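Local coordinates for beta-lactamase-like protein (Koribacter versatilis, PDB 6B9V) that hydrolyses diphosphate bonds as a PhnP-family member of the metallo-beta-lactamase fold, cleaving reactive photoproducts of FAD, at the manganese (II) ion site and the interface of chains A and B. Residues are numbered along the deposited sequence; one frame, centred on the assembly and turned at random. Chains: chain A/B, Beta-lactamase-like protein.

Contact 1: the manganese (II) ion site. Residues chain A 15, 40, 54, 77-78, 80, 82-83, 160, 177-178, 208-209, 231. With MN (manganese (II) ion), chain C; MN (manganese (II) ion), chain D; PO4 (phosphate ion), chain E.
Two manganese ions, 3.5 Å apart, occupy the HxHxDH motif of the metallo-beta-lactamase fold, which supplies A:His78, A:His80, A:Asp82 and A:His83. A:His78 and A:His160 offer NE2 to the MN of chain D, whereas A:His80, its CG beside the backbone N (chi1 -77°), binds it at 2.0 Å through ND1, the nitrogen nearer its own main chain. The MN of chain C, between square pyramidal and trigonal bipyramidal, takes A:His83 NE2, A:His231 NE2 and A:Asp82 OD2. Bridging falls to A:Asp178, whose OD1 lies 2.2 Å from the MN of chain C and 2.4 Å from that of chain D; a carboxylate suits this place because one oxygen can serve two cations. Phosphate O1 is the second bridge, and phosphate O3, 2.6 Å from the MN of chain D, helps make that ion distorted six-coordinate.

Second-shell hydrogen bonds fix the rings. A:Asp54 OD2 accepts from A:Thr77 OG1 on its syn lone pair and from A:His83 ND1, 2.8 Å away and above the carboxylate plane. A:Thr77 OG1 receives A:His78 ND1 in the ring plane, and A:Thr208 O holds A:His160 ND1, whose ring has A:Asp178 CB over one face. The carboxylate of A:Asp54 may make A:His83 a stronger donor to its metal; A:His78 would feel it through A:Thr77.

The poorly ordered phosphate, perhaps a crystallisation additive, also receives A:His209 NE2, at O2 (2.9 Å) and, more tilted, at O3.

This is the hydrolytic centre, where the metals would polarise a substrate phosphate and activate the attacking water.

Contact 2: the interface of chains A and B. Residues chain A 57, 60, 89; chain B 17-19, 37-39, 57.
A:Arg60 leaves its helix extended from CG to NE, with CG anti to the backbone N (chi1 175°), its guanidinium then turned aside at chi4, while B:Arg39 is bent at chi2 and chi3, so that the two side chains reach toward each other and the CD methylene of A:Arg60 comes to lie over the B:Arg39 guanidinium. In the deposited assembly this polar patch joins two copies of a PhnP-family metallo-beta-lactamase fold across a two-fold axis; whether the pair forms in solution the structure alone does not show.

B:Arg39 grips A:Asp89 end-on, giving each carboxylate oxygen its own nitrogen. B:Arg39 NH1 donates to the syn lone pair of A:Asp89 OD1 at 2.7 Å, forming the salt bridge; B:Arg39 NH2 reaches A:Asp89 OD2 at 3.0 Å from above the carboxylate plane. The two flat groups are therefore twisted 32° apart, although both oxygens stay close to the guanidinium plane. Arginine suits the place because its paired N-H groups match a carboxylate while its faces can still be packed. A:Arg60 CD covers one face, 3.7 Å from B:Arg39 CZ, and B:Pro57 CG the other, clamping the planar group between aliphatic carbons.

A:Arg60 carries its own charge onward to the B:Gly17 to B:Pro19 loop. The B:Val18-B:Pro19 peptide is cis, and the carbonyl of that proline is the acceptor: A:Arg60 NH2 donates to B:Pro19 O at 2.8 Å, on a lone pair, and NE adds a weak bond. A:Asp89 probably eases the repulsion between the two arginines.

Contact 3: the interface of chains A and B. Residues chain A 59-60, 63-64, 68, 88-89, 92-93; chain B 16, 20-22.
The B:Thr20-B:Ile21 backbone is extended before B:Gly22 turns to a positive phi of 87°, presenting B:Ile21 to chain A at a bend.

B:Ile21 is the main plug. Its CG1 takes the crowded position between the backbone N and the carbonyl carbon (chi1 58°), which sends its two branches to different walls. B:Ile21 CG2 meets A:Leu64 CD2 at 3.7 Å, with A:Ala63 CB and A:Arg60 CG near the same methyl. B:Ile21 CD1 reaches A:Leu93 CG at 3.6 Å and lies beside the edge carbon CE2 of A:Phe59. Both leucines and the phenylalanine cross the isoleucine at about right angles. A branched side chain suits such a socket because it can touch both walls at once.

A:Pro92, a rigid apolar ring, packs beside this plug: its CB meets B:Thr20 CG2 at 3.7 Å and its CG meets B:Met16 SD at 3.6 Å. Flexible B:Met16, bent at chi2 and chi3, brings CE within 3.7 Å of the backbone A:Asp88 O.

Polar contacts lie around the apolar centre. A:Arg60 NE makes a weak hydrogen bond to B:Met16 O, while A:Leu64 CD1 covers one face of the A:Arg60 guanidinium. Water 3 links A:Ile68 O, at 2.7 Å, to B:Gly22 N.

Within the fold, the socket is formed by helix 59-66, helix 87-90 and the 3-10 helix 91-93 of chain A; into it inserts the chain B loop between strand 11 and the 3-10 helix 33-35, just ahead of the zinc-binding B:Cys23, B:Cys25 and B:Cys28.

Contact 1: the manganese (II) ion site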
loop_
_atom_site.group_PDB
_atom_site.type_symbol
_atom_site.label_atom_id
_atom_site.label_comp_id
_atom_site.label_asym_id
_atom_site.label_seq_id
_atom_site.Cartn_x
_atom_site.Cartn_y
_atom_site.Cartn_z
ATOM N N SER A 15 -6.670 9.614 -4.990
ATOM C CA SER A 15 -5.289 9.255 -4.634
ATOM C C SER A 15 -5.108 8.946 -3.149
ATOM O O SER A 15 -4.293 8.102 -2.783
ATOM C CB SER A 15 -4.327 10.375 -5.045
ATOM O OG SER A 15 -4.616 11.553 -4.320
ATOM N N PRO A 40 -7.264 3.804 -7.454
ATOM C CA PRO A 40 -7.988 3.446 -8.688
ATOM C C PRO A 40 -7.304 2.448 -9.639
ATOM O O PRO A 40 -6.166 2.661 -10.055
ATOM C CB PRO A 40 -8.179 4.815 -9.379
ATOM C CG PRO A 40 -6.991 5.628 -8.956
ATOM C CD PRO A 40 -6.709 5.178 -7.507
ATOM N N ASP A 54 -2.905 -0.617 -13.966
ATOM C CA ASP A 54 -2.280 0.125 -12.848
ATOM C C ASP A 54 -2.077 -0.741 -11.597
ATOM O O ASP A 54 -2.836 -1.665 -11.330
ATOM C CB ASP A 54 -3.089 1.391 -12.502
ATOM C CG ASP A 54 -2.942 2.487 -13.565
ATOM O OD1 ASP A 54 -1.988 2.414 -14.369
ATOM O OD2 ASP A 54 -3.770 3.422 -13.599
ATOM N N THR A 77 -1.599 3.520 -16.985
ATOM C CA THR A 77 -2.109 4.795 -17.509
ATOM C C THR A 77 -1.055 5.917 -17.398
ATOM O O THR A 77 -0.862 6.699 -18.343
ATOM C CB THR A 77 -3.399 5.237 -16.773
ATOM O OG1 THR A 77 -3.125 5.380 -15.374
ATOM C CG2 THR A 77 -4.522 4.224 -16.980
ATOM N N HIS A 78 -0.376 5.989 -16.245
ATOM C CA HIS A 78 0.645 7.006 -15.995
ATOM C C HIS A 78 1.379 6.697 -14.695
ATOM O O HIS A 78 1.086 5.694 -14.039
ATOM C CB HIS A 78 0.055 8.439 -15.946
ATOM C CG HIS A 78 -0.878 8.699 -14.798
ATOM N ND1 HIS A 78 -1.971 7.895 -14.520
ATOM C CD2 HIS A 78 -0.935 9.711 -13.895
ATOM C CE1 HIS A 78 -2.632 8.386 -13.493
ATOM N NE2 HIS A 78 -2.025 9.488 -13.089
ATOM N N HIS A 80 1.936 8.479 -11.648
ATOM C CA HIS A 80 1.633 9.011 -10.323
ATOM C C HIS A 80 1.596 7.902 -9.274
ATOM O O HIS A 80 1.303 6.750 -9.576
ATOM C CB HIS A 80 0.304 9.784 -10.341
ATOM C CG HIS A 80 0.423 11.144 -10.959
ATOM N ND1 HIS A 80 -0.666 11.874 -11.389
ATOM C CD2 HIS A 80 1.510 11.906 -11.214
ATOM C CE1 HIS A 80 -0.250 13.026 -11.890
ATOM N NE2 HIS A 80 1.065 13.069 -11.796
ATOM N N ASP A 82 -0.340 6.972 -6.823
ATOM C CA ASP A 82 -1.546 6.195 -6.581
ATOM C C ASP A 82 -1.803 5.149 -7.675
ATOM O O ASP A 82 -2.723 4.331 -7.532
ATOM C CB ASP A 82 -2.787 7.108 -6.398
ATOM C CG ASP A 82 -2.952 8.163 -7.504
ATOM O OD1 ASP A 82 -1.972 8.815 -7.912
ATOM O OD2 ASP A 82 -4.108 8.359 -7.928
ATOM N N HIS A 83 -0.970 5.143 -8.718
ATOM C CA HIS A 83 -1.115 4.201 -9.832
ATOM C C HIS A 83 0.067 3.234 -9.961
ATOM O O HIS A 83 0.007 2.290 -10.744
ATOM C CB HIS A 83 -1.301 4.984 -11.147
ATOM C CG HIS A 83 -2.498 5.886 -11.123
ATOM N ND1 HIS A 83 -3.707 5.527 -11.683
ATOM C CD2 HIS A 83 -2.697 7.092 -10.535
ATOM C CE1 HIS A 83 -4.591 6.485 -11.463
ATOM N NE2 HIS A 83 -4.000 7.451 -10.782
ATOM N N HIS A 160 -3.943 15.287 -18.589
ATOM C CA HIS A 160 -3.966 15.226 -17.129
ATOM C C HIS A 160 -3.281 16.516 -16.694
ATOM O O HIS A 160 -2.062 16.551 -16.500
ATOM C CB HIS A 160 -3.228 13.959 -16.648
ATOM C CG HIS A 160 -3.326 13.669 -15.172
ATOM N ND1 HIS A 160 -4.281 14.222 -14.354
ATOM C CD2 HIS A 160 -2.604 12.817 -14.396
ATOM C CE1 HIS A 160 -4.133 13.743 -13.120
ATOM N NE2 HIS A 160 -3.126 12.899 -13.120
ATOM N N THR A 177 -8.967 7.382 -16.829
ATOM C CA THR A 177 -8.912 8.014 -15.511
ATOM C C THR A 177 -7.910 9.160 -15.534
ATOM O O THR A 177 -7.122 9.269 -16.480
ATOM C CB THR A 177 -8.543 6.988 -14.415
ATOM O OG1 THR A 177 -8.603 7.625 -13.132
ATOM C CG2 THR A 177 -7.140 6.408 -14.653
ATOM N N ASP A 178 -7.951 10.018 -14.506
ATOM C CA ASP A 178 -6.968 11.094 -14.346
ATOM C C ASP A 178 -6.865 11.989 -15.582
ATOM O O ASP A 178 -5.789 12.144 -16.170
ATOM C CB ASP A 178 -5.581 10.524 -14.019
ATOM C CG ASP A 178 -5.519 9.861 -12.636
ATOM O OD1 ASP A 178 -4.831 10.388 -11.733
ATOM O OD2 ASP A 178 -6.162 8.820 -12.469
ATOM N N THR A 208 -6.306 19.091 -12.548
ATOM C CA THR A 208 -5.851 17.918 -13.299
ATOM C C THR A 208 -6.888 16.813 -13.412
ATOM O O THR A 208 -6.608 15.766 -14.004
ATOM C CB THR A 208 -4.551 17.313 -12.690
ATOM O OG1 THR A 208 -4.799 16.889 -11.351
ATOM C CG2 THR A 208 -3.416 18.344 -12.691
ATOM N N HIS A 209 -8.085 17.042 -12.863
ATOM C CA HIS A 209 -9.138 16.027 -12.902
ATOM C C HIS A 209 -10.415 16.630 -13.492
ATOM O O HIS A 209 -10.441 17.806 -13.839
ATOM C CB HIS A 209 -9.384 15.437 -11.497
ATOM C CG HIS A 209 -8.279 14.546 -11.018
ATOM N ND1 HIS A 209 -8.242 13.189 -11.288
ATOM C CD2 HIS A 209 -7.154 14.806 -10.295
ATOM C CE1 HIS A 209 -7.155 12.659 -10.758
ATOM N NE2 HIS A 209 -6.480 13.615 -10.146
ATOM N N HIS A 231 -12.130 7.349 -9.705
ATOM C CA HIS A 231 -11.188 8.307 -9.095
ATOM C C HIS A 231 -11.933 9.285 -8.170
ATOM O O HIS A 231 -11.570 10.447 -8.035
ATOM C CB HIS A 231 -10.395 9.071 -10.159
ATOM C CG HIS A 231 -9.007 9.429 -9.722
ATOM N ND1 HIS A 231 -8.755 10.367 -8.746
ATOM C CD2 HIS A 231 -7.799 8.962 -10.117
ATOM C CE1 HIS A 231 -7.448 10.471 -8.563
ATOM N NE2 HIS A 231 -6.848 9.615 -9.369
HETATM MN MN MN C . -4.756 9.268 -9.843
HETATM MN MN MN D . -2.569 11.209 -11.753
HETATM P P PO4 E . -3.476 11.953 -9.115
HETATM O O1 PO4 E . -3.072 10.605 -9.724
HETATM O O2 PO4 E . -4.859 11.875 -8.523
HETATM O O3 PO4 E . -3.477 13.025 -10.180
HETATM O O4 PO4 E . -2.510 12.318 -8.003
HETATM O O HOH W 1 -5.734 12.921 -6.520
HETATM O O HOH W 2 -2.772 15.336 -10.265
#

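Contact 2: the interface of chains A and B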
loop_
_atom_site.group_PDB
_atom_site.type_symbol
_atom_site.label_atom_id
_atom_site.label_comp_id
_atom_site.label_asym_id
_atom_site.label_seq_id
_atom_site.Cartn_x
_atom_site.Cartn_y
_atom_site.Cartn_z
ATOM N N PRO A 57 -1.145 1.491 -4.584
ATOM C CA PRO A 57 -0.637 1.105 -3.265
ATOM C C PRO A 57 -1.544 0.109 -2.542
ATOM O O PRO A 57 -1.085 -0.515 -1.583
ATOM C CB PRO A 57 -0.577 2.436 -2.506
ATOM C CG PRO A 57 -1.437 3.422 -3.350
ATOM C CD PRO A 57 -1.208 2.953 -4.747
ATOM N N ARG A 60 -1.990 -5.256 -2.948
ATOM C CA ARG A 60 -2.068 -6.519 -2.190
ATOM C C ARG A 60 -3.515 -6.815 -1.739
ATOM O O ARG A 60 -4.044 -7.913 -1.983
ATOM C CB ARG A 60 -1.135 -6.499 -0.964
ATOM C CG ARG A 60 -1.299 -7.756 -0.085
ATOM C CD ARG A 60 -0.244 -7.797 1.026
ATOM N NE ARG A 60 -0.487 -8.906 1.953
ATOM C CZ ARG A 60 -1.333 -8.872 2.975
ATOM N NH1 ARG A 60 -2.029 -7.771 3.239
ATOM N NH2 ARG A 60 -1.486 -9.956 3.734
ATOM N N ASP A 89 4.274 -5.047 -4.443
ATOM C CA ASP A 89 3.436 -6.150 -3.980
ATOM C C ASP A 89 3.054 -7.095 -5.100
ATOM O O ASP A 89 2.470 -8.143 -4.842
ATOM C CB ASP A 89 2.191 -5.609 -3.278
ATOM C CG ASP A 89 2.465 -5.307 -1.809
ATOM O OD1 ASP A 89 3.190 -6.110 -1.179
ATOM O OD2 ASP A 89 1.981 -4.290 -1.288
ATOM N N GLY B 17 3.404 -9.674 3.951
ATOM C CA GLY B 17 2.219 -9.907 4.757
ATOM C C GLY B 17 1.803 -11.367 4.875
ATOM O O GLY B 17 2.449 -12.255 4.337
ATOM N N VAL B 18 0.726 -11.601 5.614
ATOM C CA VAL B 18 0.058 -12.890 5.675
ATOM C C VAL B 18 -1.438 -12.608 5.554
ATOM O O VAL B 18 -1.984 -11.843 6.349
ATOM C CB VAL B 18 0.361 -13.645 6.988
ATOM C CG1 VAL B 18 -0.196 -15.074 6.929
ATOM C CG2 VAL B 18 1.873 -13.690 7.246
ATOM N N PRO B 19 -2.098 -13.180 4.536
ATOM C CA PRO B 19 -1.582 -14.105 3.510
ATOM C C PRO B 19 -0.582 -13.480 2.546
ATOM O O PRO B 19 -0.471 -12.251 2.459
ATOM C CB PRO B 19 -2.842 -14.511 2.723
ATOM C CG PRO B 19 -4.009 -14.117 3.599
ATOM C CD PRO B 19 -3.547 -12.951 4.409
ATOM N N ARG B 37 -2.030 -10.646 8.845
ATOM C CA ARG B 37 -0.929 -9.808 9.323
ATOM C C ARG B 37 -0.508 -8.769 8.300
ATOM O O ARG B 37 0.022 -9.117 7.220
ATOM C CB ARG B 37 0.297 -10.654 9.675
ATOM C CG ARG B 37 0.005 -12.048 10.229
ATOM C CD ARG B 37 1.231 -12.693 10.898
ATOM N NE ARG B 37 1.282 -12.271 12.284
ATOM C CZ ARG B 37 0.998 -13.045 13.324
ATOM N NH1 ARG B 37 0.692 -14.326 13.165
ATOM N NH2 ARG B 37 1.057 -12.532 14.532
ATOM N N LEU B 38 -0.737 -7.499 8.635
ATOM C CA LEU B 38 -0.249 -6.392 7.814
ATOM C C LEU B 38 1.250 -6.223 8.013
ATOM O O LEU B 38 1.830 -6.868 8.883
ATOM C CB LEU B 38 -0.997 -5.090 8.151
ATOM C CG LEU B 38 -2.487 -5.184 7.776
ATOM C CD1 LEU B 38 -3.189 -3.850 7.936
ATOM C CD2 LEU B 38 -2.677 -5.714 6.355
ATOM N N ARG B 39 1.894 -5.405 7.178
ATOM C CA ARG B 39 3.348 -5.235 7.234
ATOM C C ARG B 39 3.837 -4.610 8.570
ATOM O O ARG B 39 3.059 -4.025 9.263
ATOM C CB ARG B 39 3.879 -4.502 6.010
ATOM C CG ARG B 39 4.240 -5.416 4.851
ATOM C CD ARG B 39 3.063 -6.195 4.272
ATOM N NE ARG B 39 2.117 -5.419 3.506
ATOM C CZ ARG B 39 2.171 -5.248 2.203
ATOM N NH1 ARG B 39 3.134 -5.786 1.503
ATOM N NH2 ARG B 39 1.309 -4.513 1.597
ATOM N N PRO B 57 3.734 -0.081 3.701
ATOM C CA PRO B 57 2.745 0.147 2.630
ATOM C C PRO B 57 1.285 0.033 3.095
ATOM O O PRO B 57 0.397 0.530 2.403
ATOM C CB PRO B 57 3.072 -0.944 1.599
ATOM C CG PRO B 57 3.987 -1.951 2.345
ATOM C CD PRO B 57 4.727 -1.108 3.336
#

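Contact 3: the interface of chains A and B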
loop_
_atom_site.group_PDB
_atom_site.type_symbol
_atom_site.label_atom_id
_atom_site.label_comp_id
_atom_site.label_asym_id
_atom_site.label_seq_id
_atom_site.Cartn_x
_atom_site.Cartn_y
_atom_site.Cartn_z
ATOM N N PHE A 59 -2.682 -2.611 -3.967
ATOM C CA PHE A 59 -2.725 -3.804 -4.807
ATOM C C PHE A 59 -2.774 -5.114 -4.014
ATOM O O PHE A 59 -3.530 -6.006 -4.370
ATOM C CB PHE A 59 -1.544 -3.857 -5.779
ATOM C CG PHE A 59 -1.495 -5.151 -6.549
ATOM C CD1 PHE A 59 -2.420 -5.406 -7.553
ATOM C CD2 PHE A 59 -0.580 -6.135 -6.218
ATOM C CE1 PHE A 59 -2.415 -6.611 -8.233
ATOM C CE2 PHE A 59 -0.574 -7.360 -6.898
ATOM C CZ PHE A 59 -1.485 -7.590 -7.904
ATOM N N ARG A 60 -1.990 -5.256 -2.948
ATOM C CA ARG A 60 -2.068 -6.519 -2.190
ATOM C C ARG A 60 -3.515 -6.815 -1.739
ATOM O O ARG A 60 -4.044 -7.913 -1.983
ATOM C CB ARG A 60 -1.135 -6.499 -0.964
ATOM C CG ARG A 60 -1.299 -7.756 -0.085
ATOM C CD ARG A 60 -0.244 -7.797 1.026
ATOM N NE ARG A 60 -0.487 -8.906 1.953
ATOM C CZ ARG A 60 -1.333 -8.872 2.975
ATOM N NH1 ARG A 60 -2.029 -7.771 3.239
ATOM N NH2 ARG A 60 -1.486 -9.956 3.734
ATOM N N ALA A 63 -5.830 -7.666 -4.743
ATOM C CA ALA A 63 -5.570 -9.008 -5.245
ATOM C C ALA A 63 -6.134 -10.080 -4.309
ATOM O O ALA A 63 -6.743 -11.045 -4.757
ATOM C CB ALA A 63 -4.058 -9.219 -5.446
ATOM N N LEU A 64 -5.929 -9.914 -3.009
ATOM C CA LEU A 64 -6.426 -10.899 -2.048
ATOM C C LEU A 64 -7.940 -10.947 -2.081
ATOM O O LEU A 64 -8.537 -12.018 -2.087
ATOM C CB LEU A 64 -5.938 -10.569 -0.628
ATOM C CG LEU A 64 -4.448 -10.769 -0.385
ATOM C CD1 LEU A 64 -4.081 -10.221 0.993
ATOM C CD2 LEU A 64 -4.098 -12.275 -0.495
ATOM N N ILE A 68 -6.803 -13.171 -6.886
ATOM C CA ILE A 68 -5.861 -13.201 -8.007
ATOM C C ILE A 68 -4.684 -14.137 -7.723
ATOM O O ILE A 68 -4.003 -14.003 -6.707
ATOM C CB ILE A 68 -5.320 -11.801 -8.330
ATOM C CG1 ILE A 68 -6.462 -10.886 -8.802
ATOM C CG2 ILE A 68 -4.201 -11.881 -9.386
ATOM C CD1 ILE A 68 -6.035 -9.437 -9.000
ATOM N N ASP A 88 5.605 -3.159 -5.966
ATOM C CA ASP A 88 6.359 -3.924 -4.974
ATOM C C ASP A 88 5.585 -5.191 -4.588
ATOM O O ASP A 88 6.158 -6.288 -4.461
ATOM C CB ASP A 88 6.640 -3.054 -3.735
ATOM C CG ASP A 88 7.210 -3.850 -2.581
ATOM O OD1 ASP A 88 8.355 -4.324 -2.712
ATOM O OD2 ASP A 88 6.518 -3.993 -1.546
ATOM N N ASP A 89 4.274 -5.047 -4.443
ATOM C CA ASP A 89 3.436 -6.150 -3.980
ATOM C C ASP A 89 3.054 -7.095 -5.100
ATOM O O ASP A 89 2.470 -8.143 -4.842
ATOM C CB ASP A 89 2.191 -5.609 -3.278
ATOM C CG ASP A 89 2.465 -5.307 -1.809
ATOM O OD1 ASP A 89 3.190 -6.110 -1.179
ATOM O OD2 ASP A 89 1.981 -4.290 -1.288
ATOM N N PRO A 92 5.386 -11.461 -5.410
ATOM C CA PRO A 92 5.166 -12.905 -5.219
ATOM C C PRO A 92 4.405 -13.594 -6.363
ATOM O O PRO A 92 4.373 -14.825 -6.411
ATOM C CB PRO A 92 4.333 -12.974 -3.926
ATOM C CG PRO A 92 4.468 -11.623 -3.292
ATOM C CD PRO A 92 4.629 -10.667 -4.427
ATOM N N LEU A 93 3.791 -12.828 -7.259
ATOM C CA LEU A 93 3.145 -13.430 -8.423
ATOM C C LEU A 93 4.094 -13.542 -9.614
ATOM O O LEU A 93 3.726 -14.096 -10.656
ATOM C CB LEU A 93 1.905 -12.623 -8.841
ATOM C CG LEU A 93 0.766 -12.621 -7.817
ATOM C CD1 LEU A 93 -0.403 -11.772 -8.315
ATOM C CD2 LEU A 93 0.318 -14.048 -7.476
ATOM N N MET B 16 5.817 -9.398 2.767
ATOM C CA MET B 16 4.672 -9.537 1.866
ATOM C C MET B 16 3.369 -9.826 2.630
ATOM O O MET B 16 2.344 -10.149 2.035
ATOM C CB MET B 16 4.953 -10.616 0.820
ATOM C CG MET B 16 6.022 -10.195 -0.206
ATOM S SD MET B 16 5.508 -8.805 -1.271
ATOM C CE MET B 16 6.924 -7.710 -1.176
ATOM N N THR B 20 0.142 -14.333 1.833
ATOM C CA THR B 20 0.939 -13.905 0.679
ATOM C C THR B 20 0.069 -14.120 -0.543
ATOM O O THR B 20 -0.523 -15.186 -0.697
ATOM C CB THR B 20 2.253 -14.715 0.531
ATOM O OG1 THR B 20 3.164 -14.357 1.574
ATOM C CG2 THR B 20 2.915 -14.438 -0.813
ATOM N N ILE B 21 -0.032 -13.116 -1.405
ATOM C CA ILE B 21 -0.893 -13.251 -2.567
ATOM C C ILE B 21 -0.492 -14.452 -3.407
ATOM O O ILE B 21 0.691 -14.740 -3.574
ATOM C CB ILE B 21 -0.877 -11.991 -3.434
ATOM C CG1 ILE B 21 0.539 -11.660 -3.893
ATOM C CG2 ILE B 21 -1.469 -10.821 -2.665
ATOM C CD1 ILE B 21 0.553 -10.496 -4.867
ATOM N N GLY B 22 -1.498 -15.183 -3.875
ATOM C CA GLY B 22 -1.280 -16.283 -4.786
ATOM C C GLY B 22 -0.983 -17.596 -4.082
ATOM O O GLY B 22 -0.939 -18.624 -4.737
HETATM O O HOH W 3 -4.181 -13.780 -4.019
#

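Contact 2 and contact 3 are neighbouring parts of one two-fold interface, their C-alpha centres about 8 Å apart. They share A:Arg60 and A:Asp89, so helices 59-66 and 87-90 serve a polar patch and an apolar one together. Measured likewise between C-alpha centres, contact 1 lies about 22 Å from contact 2 and about 21 Å from contact 3, so the interface residues given do not touch the metals. Sequence nevertheless ties them: helix 81-84 of contact 1 shortly precedes helix 87-90, and A:Ser15 belongs to the loop region whose chain B copy enters the interface. Dimerisation, if it occurs in solution, could thus steady the active-site surroundings.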